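Local coordinates for protein diphosphomevalonate decarboxylase, putative (Trypanosoma brucei, PDB 2HKE) that probably catalyses the ATP-dependent decarboxylation of (R)-5-diphosphomevalonate to isopentenyl diphosphate, a step of the mevalonate pathway, at residues A[58-64]-A[96-102]; A[49-53]-A[375-379]; A[135-141]-A[166-171]; A[34-38]-A[225-229]. The protein carries 1 engineered substitution. All blocks are in the same frame, centred on the assembly; numbering follows the deposited sequence.

Interaction 1. Residues A[58-64]-A[96-102]; sequences IETDTLR and KKVNIVS
Thr62 and Asn99 are paired across a parallel bridge, and their side chains run side by side, pointing the same way. Thr62 OG1 is tucked between its own backbone N and carbonyl carbon (chi1 69°), where it accepts from Asn99 ND2 at 2.7 Å, close to the plane of the amide. The other end of that amide, OD1, takes a bond from Arg55 NH1, so both ends are held and the rotation of the group is fixed. Ile58 CD1 touches the same amide at Asn99 ND2, 3.4 Å away, and a water joins Thr62 OG1 to Ile100 O. Asp61 continues the ladder with its side chain: with CG beside the backbone N, OD1 receives Val98 N at 2.8 Å on the anti side of the carboxylate. The same oxygen forms a salt bridge with Arg86. Lys97 bends at chi2 (-65°) and again at chi4; its CB packs on Ile58 CG1 at 3.7 Å, while NZ turns back to Asn95 O. On the face opposite Thr62 and Asn99, Leu63 CG stands anti to the backbone N, which brings CD1 to 3.6 Å from Ile100 CG2, beneath helices 76-86 and 114-130. Backbone bonds from Thr62 N to Val98 O, Ile100 N to Thr62 O, Arg64 N to Ile100 O and Ser102 N to Arg64 O complete the ladder. The strand axes, 10° apart in direction, confirm a parallel pair, joined through strand 68-70 and helices 76-86 and 91-94 in the helix-backed sheet of the N-terminal domain of this GHMP-kinase relative.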
loop_
_atom_site.group_PDB
_atom_site.type_symbol
_atom_site.label_atom_id
_atom_site.label_comp_id
_atom_site.label_asym_id
_atom_site.label_seq_id
_atom_site.Cartn_x
_atom_site.Cartn_y
_atom_site.Cartn_z
ATOM N N ILE A 58 31.073 6.029 15.227
ATOM C CA ILE A 58 31.126 4.913 14.284
ATOM C C ILE A 58 31.666 5.308 12.913
ATOM O O ILE A 58 31.659 6.487 12.532
ATOM C CB ILE A 58 29.740 4.241 14.137
ATOM C CG1 ILE A 58 28.808 5.063 13.240
ATOM C CG2 ILE A 58 29.109 4.027 15.525
ATOM C CD1 ILE A 58 27.366 4.572 13.257
ATOM N N GLU A 59 32.111 4.296 12.171
ATOM C CA GLU A 59 32.832 4.503 10.917
ATOM C C GLU A 59 31.999 4.208 9.663
ATOM O O GLU A 59 32.363 4.636 8.569
ATOM C CB GLU A 59 34.121 3.663 10.885
ATOM C CG GLU A 59 34.972 3.626 12.198
ATOM C CD GLU A 59 35.486 4.989 12.697
ATOM O OE1 GLU A 59 35.891 5.846 11.868
ATOM O OE2 GLU A 59 35.487 5.186 13.946
ATOM N N THR A 60 30.896 3.473 9.795
ATOM C CA THR A 60 29.961 3.344 8.673
ATOM C C THR A 60 28.519 3.465 9.160
ATOM O O THR A 60 28.245 3.445 10.356
ATOM C CB THR A 60 30.166 2.013 7.855
ATOM O OG1 THR A 60 29.842 0.873 8.659
ATOM C CG2 THR A 60 31.608 1.880 7.357
ATOM N N ASP A 61 27.601 3.640 8.218
ATOM C CA ASP A 61 26.183 3.599 8.553
ATOM C C ASP A 61 25.811 2.161 8.853
ATOM O O ASP A 61 26.445 1.232 8.319
ATOM C CB ASP A 61 25.359 4.098 7.391
ATOM C CG ASP A 61 25.674 5.530 7.039
ATOM O OD1 ASP A 61 25.808 6.378 7.962
ATOM O OD2 ASP A 61 25.804 5.777 5.837
ATOM N N THR A 62 24.804 1.980 9.705
ATOM C CA THR A 62 24.276 0.656 9.973
ATOM C C THR A 62 22.775 0.593 9.788
ATOM O O THR A 62 22.035 1.583 9.954
ATOM C CB THR A 62 24.591 0.175 11.398
ATOM O OG1 THR A 62 23.841 0.955 12.333
ATOM C CG2 THR A 62 26.099 0.292 11.720
ATOM N N LEU A 63 22.315 -0.601 9.466
ATOM C CA LEU A 63 20.909 -0.830 9.254
ATOM C C LEU A 63 20.555 -2.137 9.929
ATOM O O LEU A 63 21.210 -3.126 9.676
ATOM C CB LEU A 63 20.651 -0.939 7.766
ATOM C CG LEU A 63 19.249 -1.332 7.341
ATOM C CD1 LEU A 63 18.244 -0.305 7.827
ATOM C CD2 LEU A 63 19.235 -1.468 5.781
ATOM N N ARG A 64 19.526 -2.126 10.762
ATOM C CA ARG A 64 19.015 -3.322 11.412
ATOM C C ARG A 64 17.568 -3.452 10.989
ATOM O O ARG A 64 16.752 -2.512 11.162
ATOM C CB ARG A 64 19.128 -3.185 12.915
ATOM C CG ARG A 64 18.984 -4.512 13.697
ATOM C CD ARG A 64 19.231 -4.296 15.229
ATOM N NE ARG A 64 20.629 -4.125 15.577
ATOM C CZ ARG A 64 21.504 -5.122 15.741
ATOM N NH1 ARG A 64 21.143 -6.395 15.576
ATOM N NH2 ARG A 64 22.753 -4.840 16.069
ATOM N N LYS A 96 28.114 12.895 9.224
ATOM C CA LYS A 96 27.732 11.998 10.289
ATOM C C LYS A 96 27.288 10.696 9.655
ATOM O O LYS A 96 26.727 10.698 8.557
ATOM C CB LYS A 96 26.560 12.565 11.095
ATOM C CG LYS A 96 26.789 13.925 11.704
ATOM C CD LYS A 96 27.552 13.823 13.002
ATOM C CE LYS A 96 27.816 15.213 13.611
ATOM N NZ LYS A 96 28.924 15.898 12.858
ATOM N N LYS A 97 27.544 9.598 10.358
ATOM C CA LYS A 97 26.981 8.307 10.018
ATOM C C LYS A 97 25.718 8.129 10.849
ATOM O O LYS A 97 25.492 8.825 11.845
ATOM C CB LYS A 97 27.943 7.160 10.342
ATOM C CG LYS A 97 29.327 7.302 9.753
ATOM C CD LYS A 97 29.317 7.261 8.239
ATOM C CE LYS A 97 30.632 7.756 7.686
ATOM N NZ LYS A 97 30.945 9.122 8.190
ATOM N N VAL A 98 24.915 7.163 10.450
ATOM C CA VAL A 98 23.652 6.941 11.088
ATOM C C VAL A 98 23.458 5.457 11.398
ATOM O O VAL A 98 23.874 4.595 10.623
ATOM C CB VAL A 98 22.527 7.505 10.189
ATOM C CG1 VAL A 98 22.525 6.825 8.793
ATOM C CG2 VAL A 98 21.190 7.419 10.867
ATOM N N ASN A 99 22.879 5.174 12.556
ATOM C CA ASN A 99 22.348 3.837 12.877
ATOM C C ASN A 99 20.855 3.869 12.614
ATOM O O ASN A 99 20.160 4.671 13.205
ATOM C CB ASN A 99 22.480 3.424 14.356
ATOM C CG ASN A 99 23.912 3.379 14.856
ATOM O OD1 ASN A 99 24.220 4.004 15.880
ATOM N ND2 ASN A 99 24.769 2.610 14.200
ATOM N N ILE A 100 20.384 3.000 11.739
ATOM C CA ILE A 100 18.965 2.858 11.417
ATOM C C ILE A 100 18.493 1.504 11.909
ATOM O O ILE A 100 19.138 0.482 11.617
ATOM C CB ILE A 100 18.762 2.854 9.883
ATOM C CG1 ILE A 100 19.393 4.089 9.229
ATOM C CG2 ILE A 100 17.284 2.751 9.522
ATOM C CD1 ILE A 100 19.483 3.962 7.742
ATOM N N VAL A 101 17.367 1.506 12.609
ATOM C CA VAL A 101 16.789 0.288 13.167
ATOM C C VAL A 101 15.331 0.295 12.778
ATOM O O VAL A 101 14.609 1.243 13.099
ATOM C CB VAL A 101 16.947 0.264 14.711
ATOM C CG1 VAL A 101 16.218 -0.934 15.315
ATOM C CG2 VAL A 101 18.429 0.306 15.107
ATOM N N SER A 102 14.915 -0.724 12.028
ATOM C CA SER A 102 13.594 -0.736 11.457
ATOM C C SER A 102 12.884 -2.032 11.820
ATOM O O SER A 102 13.506 -3.097 11.818
ATOM C CB SER A 102 13.695 -0.618 9.950
ATOM O OG SER A 102 14.256 0.628 9.645
HETATM O O HOH W 1 21.470 -0.260 12.995
#

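Interaction 2. Residues A[49-53]-A[375-379]; sequences KTSVE and ESLIP
Leu377 reaches over Ser51 and ends against Lys49, and its backbone N-H donates to Ser51 OG at 2.9 Å, nearly straight at 174°. From the base of the side chain, Leu377 CB lies 3.8 Å from Ser51 OG, and CG stays near the same oxygen. There the chain forks: Leu377 CD1 touches Lys49 O at 3.7 Å, and CD2 meets Lys49 CE at 3.6 Å. Lys49 is extended throughout, so its methylene groups offer Leu377 an apolar flank while NZ ends near Glu375. Lys49 NZ and Glu375 OE1 stand 4.4 Å apart, too far for a salt bridge. Next along, Ile378 lays CD1 on Ser51 O at 3.6 Å and turns CG2 to Glu53 OE1. Ser376 OG accepts from Ile378 N at 2.9 Å, an ST turn that shapes the loop here. Ser51 OG is also bonded to Thr7 OG1 of strand 5-15. Chemically, the C-terminal loop is held to strand 48-55 mainly by apolar packing of Leu377 and Ile378 around one backbone-to-hydroxyl bond, with the lysine methylenes serving as part of the apolar surface.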
loop_
_atom_site.group_PDB
_atom_site.type_symbol
_atom_site.label_atom_id
_atom_site.label_comp_id
_atom_site.label_asym_id
_atom_site.label_seq_id
_atom_site.Cartn_x
_atom_site.Cartn_y
_atom_site.Cartn_z
ATOM N N LYS A 49 7.896 0.797 11.868
ATOM C CA LYS A 49 8.499 1.721 12.787
ATOM C C LYS A 49 9.989 1.732 12.498
ATOM O O LYS A 49 10.593 0.668 12.315
ATOM C CB LYS A 49 8.215 1.246 14.195
ATOM C CG LYS A 49 8.879 2.057 15.297
ATOM C CD LYS A 49 8.123 1.724 16.613
ATOM C CE LYS A 49 8.832 2.126 17.818
ATOM N NZ LYS A 49 8.116 1.541 19.027
ATOM N N THR A 50 10.557 2.948 12.422
ATOM C CA THR A 50 12.013 3.155 12.297
ATOM C C THR A 50 12.508 4.172 13.313
ATOM O O THR A 50 11.890 5.207 13.511
ATOM C CB THR A 50 12.422 3.679 10.900
ATOM O OG1 THR A 50 12.110 2.713 9.908
ATOM C CG2 THR A 50 13.902 4.039 10.794
ATOM N N SER A 51 13.656 3.858 13.882
ATOM C CA SER A 51 14.410 4.747 14.748
ATOM C C SER A 51 15.750 4.997 14.088
ATOM O O SER A 51 16.386 4.082 13.560
ATOM C CB SER A 51 14.603 4.129 16.148
ATOM O OG SER A 51 13.393 4.197 16.909
ATOM N N VAL A 52 16.190 6.242 14.089
ATOM C CA VAL A 52 17.509 6.543 13.586
ATOM C C VAL A 52 18.286 7.331 14.643
ATOM O O VAL A 52 17.690 8.126 15.382
ATOM C CB VAL A 52 17.461 7.311 12.227
ATOM C CG1 VAL A 52 16.633 6.522 11.184
ATOM C CG2 VAL A 52 16.894 8.732 12.402
ATOM N N GLU A 53 19.600 7.115 14.675
ATOM C CA GLU A 53 20.492 7.889 15.551
ATOM C C GLU A 53 21.714 8.366 14.790
ATOM O O GLU A 53 22.394 7.566 14.178
ATOM C CB GLU A 53 20.917 7.035 16.743
ATOM C CG GLU A 53 21.448 7.871 17.927
ATOM C CD GLU A 53 22.212 7.038 18.975
ATOM O OE1 GLU A 53 22.140 5.779 19.002
ATOM O OE2 GLU A 53 22.924 7.673 19.775
ATOM N N GLU A 375 9.634 5.423 22.819
ATOM C CA GLU A 375 9.212 4.402 21.870
ATOM C C GLU A 375 10.320 3.993 20.917
ATOM O O GLU A 375 10.094 3.189 20.021
ATOM C CB GLU A 375 8.040 4.925 21.047
ATOM C CG GLU A 375 6.928 5.494 21.889
ATOM C CD GLU A 375 5.553 5.274 21.277
ATOM O OE1 GLU A 375 5.172 4.091 21.032
ATOM O OE2 GLU A 375 4.837 6.285 21.069
ATOM N N SER A 376 11.512 4.531 21.121
ATOM C CA SER A 376 12.623 4.268 20.251
ATOM C C SER A 376 13.020 2.807 20.246
ATOM O O SER A 376 12.911 2.126 21.254
ATOM C CB SER A 376 13.804 5.122 20.661
ATOM O OG SER A 376 14.916 4.855 19.842
ATOM N N LEU A 377 13.494 2.339 19.101
ATOM C CA LEU A 377 14.019 0.986 18.943
ATOM C C LEU A 377 15.497 0.976 19.251
ATOM O O LEU A 377 16.154 -0.063 19.131
ATOM C CB LEU A 377 13.827 0.505 17.499
ATOM C CG LEU A 377 12.402 0.582 16.973
ATOM C CD1 LEU A 377 12.311 0.109 15.522
ATOM C CD2 LEU A 377 11.501 -0.245 17.861
ATOM N N ILE A 378 16.015 2.157 19.568
ATOM C CA ILE A 378 17.425 2.364 19.863
ATOM C C ILE A 378 17.477 2.748 21.347
ATOM O O ILE A 378 16.948 3.802 21.736
ATOM C CB ILE A 378 18.037 3.488 18.965
ATOM C CG1 ILE A 378 18.067 3.054 17.492
ATOM C CG2 ILE A 378 19.443 3.863 19.417
ATOM C CD1 ILE A 378 18.483 4.127 16.532
ATOM N N PRO A 379 18.089 1.888 22.176
ATOM C CA PRO A 379 18.168 2.163 23.611
ATOM C C PRO A 379 19.241 3.201 23.931
ATOM O O PRO A 379 20.237 3.312 23.202
ATOM C CB PRO A 379 18.580 0.811 24.197
ATOM C CG PRO A 379 19.463 0.231 23.146
ATOM C CD PRO A 379 18.774 0.622 21.832
HETATM O O HOH W 2 5.722 2.458 19.295
#

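Interaction 3. Residues A[135-141]-A[166-171]; sequences NVSMLAR and GSDCVA
Met138 and Val170 form the tightest spot: Met138 CG comes to 3.4 Å from Val170 CG2, closer than usual van der Waals contact, as the two side chains pass at a slant. Val170 CG2, anti to its own N, also faces Asn135 OD1. Asn135 is the helix N-cap, its OD1 accepting from Met138 N at 2.8 Å. On the buried side, Ser137 OG accepts from Ala171 N at 3.1 Å and is also bonded to Cys148 O, so one hydroxyl ties the helix to two backbone sites. One helical turn on, Arg141 bends at chi3 (72°) and NH1 donates to Cys169 O at 2.7 Å. The donor lies in the carbonyl plane, whereas the acceptor is 23° out of the guanidinium plane. Cys169 CB covers one face of that group, its SG lies 3.5 Å from Arg141 CD, and NH2 is engaged by Leu29 O. Contact loosens toward exposed Ser167, where Met138 SD stays 4.0 Å from Ser167 O and the methyl CE 4.1 Å from Gly166 O. Asn135 ND2 gives that sulfur a weak hydrogen bond. Gly166 to Cys169 form a type I turn, which leads into strand 170-175. The whole is a capped helix start docked on a beta turn and the strand after it, within the N-terminal domain, where that strand pairs antiparallel with strand 155-159.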
loop_
_atom_site.group_PDB
_atom_site.type_symbol
_atom_site.label_atom_id
_atom_site.label_comp_id
_atom_site.label_asym_id
_atom_site.label_seq_id
_atom_site.Cartn_x
_atom_site.Cartn_y
_atom_site.Cartn_z
ATOM N N ASN A 135 11.755 16.269 0.771
ATOM C CA ASN A 135 10.506 15.901 1.390
ATOM C C ASN A 135 10.387 14.383 1.569
ATOM O O ASN A 135 11.059 13.601 0.875
ATOM C CB ASN A 135 9.302 16.491 0.652
ATOM C CG ASN A 135 9.200 16.002 -0.771
ATOM O OD1 ASN A 135 8.822 14.851 -1.041
ATOM N ND2 ASN A 135 9.562 16.881 -1.701
ATOM N N VAL A 136 9.551 13.997 2.522
ATOM C CA VAL A 136 9.432 12.624 2.897
ATOM C C VAL A 136 9.082 11.787 1.671
ATOM O O VAL A 136 9.641 10.680 1.503
ATOM C CB VAL A 136 8.387 12.421 4.022
ATOM C CG1 VAL A 136 8.020 10.904 4.169
ATOM C CG2 VAL A 136 8.925 13.011 5.339
ATOM N N SER A 137 8.124 12.277 0.892
ATOM C CA SER A 137 7.633 11.509 -0.254
ATOM C C SER A 137 8.747 11.202 -1.280
ATOM O O SER A 137 8.921 10.042 -1.700
ATOM C CB SER A 137 6.428 12.198 -0.876
ATOM O OG SER A 137 5.969 11.507 -2.002
ATOM N N MET A 138 9.529 12.221 -1.685
ATOM C CA MET A 138 10.574 12.000 -2.676
ATOM C C MET A 138 11.720 11.142 -2.211
ATOM O O MET A 138 12.269 10.381 -3.006
ATOM C CB MET A 138 11.094 13.331 -3.228
ATOM C CG MET A 138 10.012 14.025 -4.069
ATOM S SD MET A 138 10.636 15.603 -4.761
ATOM C CE MET A 138 12.367 15.159 -4.892
ATOM N N LEU A 139 12.073 11.221 -0.938
ATOM C CA LEU A 139 13.111 10.307 -0.436
ATOM C C LEU A 139 12.594 8.876 -0.321
ATOM O O LEU A 139 13.302 7.925 -0.630
ATOM C CB LEU A 139 13.602 10.804 0.917
ATOM C CG LEU A 139 14.823 10.078 1.403
ATOM C CD1 LEU A 139 15.997 10.297 0.494
ATOM C CD2 LEU A 139 15.126 10.487 2.869
ATOM N N ALA A 140 11.361 8.723 0.145
ATOM C CA ALA A 140 10.719 7.417 0.276
ATOM C C ALA A 140 10.653 6.722 -1.098
ATOM O O ALA A 140 10.897 5.538 -1.180
ATOM C CB ALA A 140 9.327 7.582 0.856
ATOM N N ARG A 141 10.394 7.507 -2.153
ATOM C CA ARG A 141 10.275 7.027 -3.548
ATOM C C ARG A 141 11.521 6.314 -3.995
ATOM O O ARG A 141 11.456 5.288 -4.684
ATOM C CB ARG A 141 10.027 8.230 -4.466
ATOM C CG ARG A 141 9.525 7.850 -5.826
ATOM C CD ARG A 141 9.687 8.956 -6.834
ATOM N NE ARG A 141 11.084 9.138 -7.188
ATOM C CZ ARG A 141 11.776 10.260 -7.121
ATOM N NH1 ARG A 141 11.209 11.417 -6.787
ATOM N NH2 ARG A 141 13.020 10.267 -7.528
ATOM N N GLY A 166 13.777 13.682 -11.618
ATOM C CA GLY A 166 12.821 13.203 -10.623
ATOM C C GLY A 166 12.284 14.305 -9.703
ATOM O O GLY A 166 11.518 14.019 -8.789
ATOM N N SER A 167 12.673 15.569 -9.957
ATOM C CA SER A 167 12.351 16.680 -9.045
ATOM C C SER A 167 10.873 17.032 -8.993
ATOM O O SER A 167 10.452 17.741 -8.081
ATOM C CB SER A 167 13.195 17.929 -9.381
ATOM O OG SER A 167 12.854 18.366 -10.669
ATOM N N ASP A 168 10.070 16.535 -9.930
ATOM C CA ASP A 168 8.624 16.671 -9.882
ATOM C C ASP A 168 7.880 15.322 -9.748
ATOM O O ASP A 168 6.676 15.237 -9.935
ATOM C CB ASP A 168 8.111 17.435 -11.096
ATOM C CG ASP A 168 8.377 16.730 -12.406
ATOM O OD1 ASP A 168 9.160 15.761 -12.443
ATOM O OD2 ASP A 168 7.809 17.181 -13.436
ATOM N N CYS A 169 8.617 14.271 -9.448
ATOM C CA CYS A 169 8.021 12.953 -9.287
ATOM C C CYS A 169 7.750 12.729 -7.783
ATOM O O CYS A 169 8.650 12.369 -6.994
ATOM C CB CYS A 169 8.957 11.901 -9.871
ATOM S SG CYS A 169 8.348 10.240 -9.858
ATOM N N VAL A 170 6.515 12.979 -7.379
ATOM C CA VAL A 170 6.224 13.145 -5.966
ATOM C C VAL A 170 4.757 12.905 -5.695
ATOM O O VAL A 170 3.939 13.069 -6.584
ATOM C CB VAL A 170 6.625 14.574 -5.537
ATOM C CG1 VAL A 170 5.697 15.585 -6.225
ATOM C CG2 VAL A 170 6.652 14.732 -3.968
ATOM N N ALA A 171 4.424 12.529 -4.454
ATOM C CA ALA A 171 3.053 12.296 -4.085
ATOM C C ALA A 171 2.489 13.589 -3.535
ATOM O O ALA A 171 3.233 14.374 -2.930
ATOM C CB ALA A 171 2.894 11.206 -3.036
#

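Interaction 4. Residues A[34-38]-A[225-229]; sequences NDSFS and MKIAS
Asp35, just before the strand, and Phe37, near its start, meet Met225, whose side chain bends at chi2 (-66°) and again at chi3. Just before them, Asn34 braces the local backbone: its ND2 donates to Asp35 O at 2.8 Å from above the carbonyl plane, and also to Lys18 O. Asp35 crosses Met225 at about a right angle, with Asp35 CB 4.0 Å from Met225 SD, while its OD1 is bonded to Lys160 N. Ser36 points away from the helix and its OG meets Arg149. Phe37 carries most of the contact. Its CG is anti to the backbone N (chi1 -151°), which swings the ring toward the helix. Met225 CE approaches Phe37 CD2 at 3.6 Å, and SD lies 5.0 Å from the Phe37 ring centroid, 64° off the normal, an oblique Met-aromatic contact. Ala228 CB touches Phe37 CD2 from 4.2 Å. Ser229 OG comes in at the ring edge, 3.4 Å from Phe37 CE2; that hydroxyl is pinned by donating to Met225 O at 2.7 Å, an oxygen that Ser229 N reaches from the other face of its plane. The ring is further enclosed by Phe16, by Phe174 edge-to-face, by Ile157 of strand 155-159 and by Ile232 of helix 213-234, so strand 36-40 of the N-terminal domain lies buried against a helix of the C-terminal domain.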
loop_
_atom_site.group_PDB
_atom_site.type_symbol
_atom_site.label_atom_id
_atom_site.label_comp_id
_atom_site.label_asym_id
_atom_site.label_seq_id
_atom_site.Cartn_x
_atom_site.Cartn_y
_atom_site.Cartn_z
ATOM N N ASN A 34 3.194 6.025 -15.207
ATOM C CA ASN A 34 1.896 6.680 -15.075
ATOM C C ASN A 34 1.680 7.070 -13.612
ATOM O O ASN A 34 2.392 6.563 -12.712
ATOM C CB ASN A 34 0.778 5.741 -15.542
ATOM C CG ASN A 34 0.855 4.371 -14.894
ATOM O OD1 ASN A 34 1.512 3.471 -15.444
ATOM N ND2 ASN A 34 0.241 4.211 -13.677
ATOM N N ASP A 35 0.721 7.940 -13.397
ATOM C CA ASP A 35 0.335 8.300 -12.046
ATOM C C ASP A 35 -0.294 7.092 -11.356
ATOM O O ASP A 35 -0.832 6.180 -11.985
ATOM C CB ASP A 35 -0.718 9.373 -12.061
ATOM C CG ASP A 35 -0.222 10.746 -12.510
ATOM O OD1 ASP A 35 0.981 11.028 -12.735
ATOM O OD2 ASP A 35 -1.151 11.590 -12.646
ATOM N N SER A 36 -0.300 7.137 -10.027
ATOM C CA SER A 36 -1.056 6.163 -9.261
ATOM C C SER A 36 -1.820 6.889 -8.162
ATOM O O SER A 36 -1.563 8.064 -7.919
ATOM C CB SER A 36 -0.164 5.058 -8.722
ATOM O OG SER A 36 0.999 5.531 -8.082
ATOM N N PHE A 37 -2.737 6.202 -7.506
ATOM C CA PHE A 37 -3.649 6.891 -6.623
ATOM C C PHE A 37 -3.996 5.859 -5.562
ATOM O O PHE A 37 -4.403 4.741 -5.912
ATOM C CB PHE A 37 -4.897 7.279 -7.450
ATOM C CG PHE A 37 -5.641 8.534 -6.976
ATOM C CD1 PHE A 37 -5.563 9.027 -5.679
ATOM C CD2 PHE A 37 -6.525 9.121 -7.858
ATOM C CE1 PHE A 37 -6.302 10.170 -5.316
ATOM C CE2 PHE A 37 -7.262 10.255 -7.526
ATOM C CZ PHE A 37 -7.161 10.765 -6.224
ATOM N N SER A 38 -3.841 6.224 -4.275
ATOM C CA SER A 38 -4.006 5.247 -3.213
ATOM C C SER A 38 -4.756 5.844 -2.040
ATOM O O SER A 38 -4.917 7.080 -1.931
ATOM C CB SER A 38 -2.659 4.742 -2.722
ATOM O OG SER A 38 -1.848 5.841 -2.306
ATOM N N MET A 225 -7.694 8.506 -13.735
ATOM C CA MET A 225 -7.283 9.544 -12.760
ATOM C C MET A 225 -8.321 10.678 -12.712
ATOM O O MET A 225 -8.685 11.137 -11.639
ATOM C CB MET A 225 -5.911 10.131 -13.086
ATOM C CG MET A 225 -4.733 9.138 -12.878
ATOM S SD MET A 225 -4.505 8.677 -11.123
ATOM C CE MET A 225 -4.257 10.309 -10.391
ATOM N N LYS A 226 -8.796 11.100 -13.863
ATOM C CA LYS A 226 -9.843 12.142 -13.910
ATOM C C LYS A 226 -11.154 11.669 -13.301
ATOM O O LYS A 226 -11.773 12.403 -12.500
ATOM C CB LYS A 226 -10.045 12.643 -15.344
ATOM C CG LYS A 226 -11.229 13.599 -15.536
ATOM C CD LYS A 226 -11.258 14.161 -16.974
ATOM C CE LYS A 226 -12.465 15.101 -17.178
ATOM N NZ LYS A 226 -12.372 15.798 -18.516
ATOM N N ILE A 227 -11.579 10.450 -13.634
ATOM C CA ILE A 227 -12.864 9.919 -13.175
ATOM C C ILE A 227 -12.772 9.676 -11.658
ATOM O O ILE A 227 -13.673 10.008 -10.927
ATOM C CB ILE A 227 -13.232 8.576 -13.864
ATOM C CG1 ILE A 227 -13.453 8.781 -15.377
ATOM C CG2 ILE A 227 -14.454 7.944 -13.210
ATOM C CD1 ILE A 227 -13.389 7.452 -16.192
ATOM N N ALA A 228 -11.702 9.045 -11.197
ATOM C CA ALA A 228 -11.546 8.827 -9.739
ATOM C C ALA A 228 -11.502 10.128 -8.931
ATOM O O ALA A 228 -12.147 10.239 -7.897
ATOM C CB ALA A 228 -10.283 7.957 -9.437
ATOM N N SER A 229 -10.780 11.116 -9.418
ATOM C CA SER A 229 -10.672 12.408 -8.746
ATOM C C SER A 229 -12.063 13.042 -8.562
ATOM O O SER A 229 -12.409 13.465 -7.473
ATOM C CB SER A 229 -9.736 13.335 -9.548
ATOM O OG SER A 229 -8.414 12.832 -9.509
#

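Read from the N terminus, 34-38 opens interaction 4 and 49-53 opens interaction 2 before anything closes. Interaction 1 (58-64 with 96-102) then closes a short loop, and interaction 3 (135-141 with 166-171) a second one after it in series; both are nested inside the two long loops. Residues 225-229 close interaction 4, joining the two domains, and 375-379 close interaction 2, returning the C terminus to the N-terminal domain, so interactions 2 and 4 cross. Interactions 1 and 2 touch through neighbouring strands 97-104 and 48-55, whereas the centres of interactions 1 and 4 stand about 37 Å apart. All four reach the same mixed sheet.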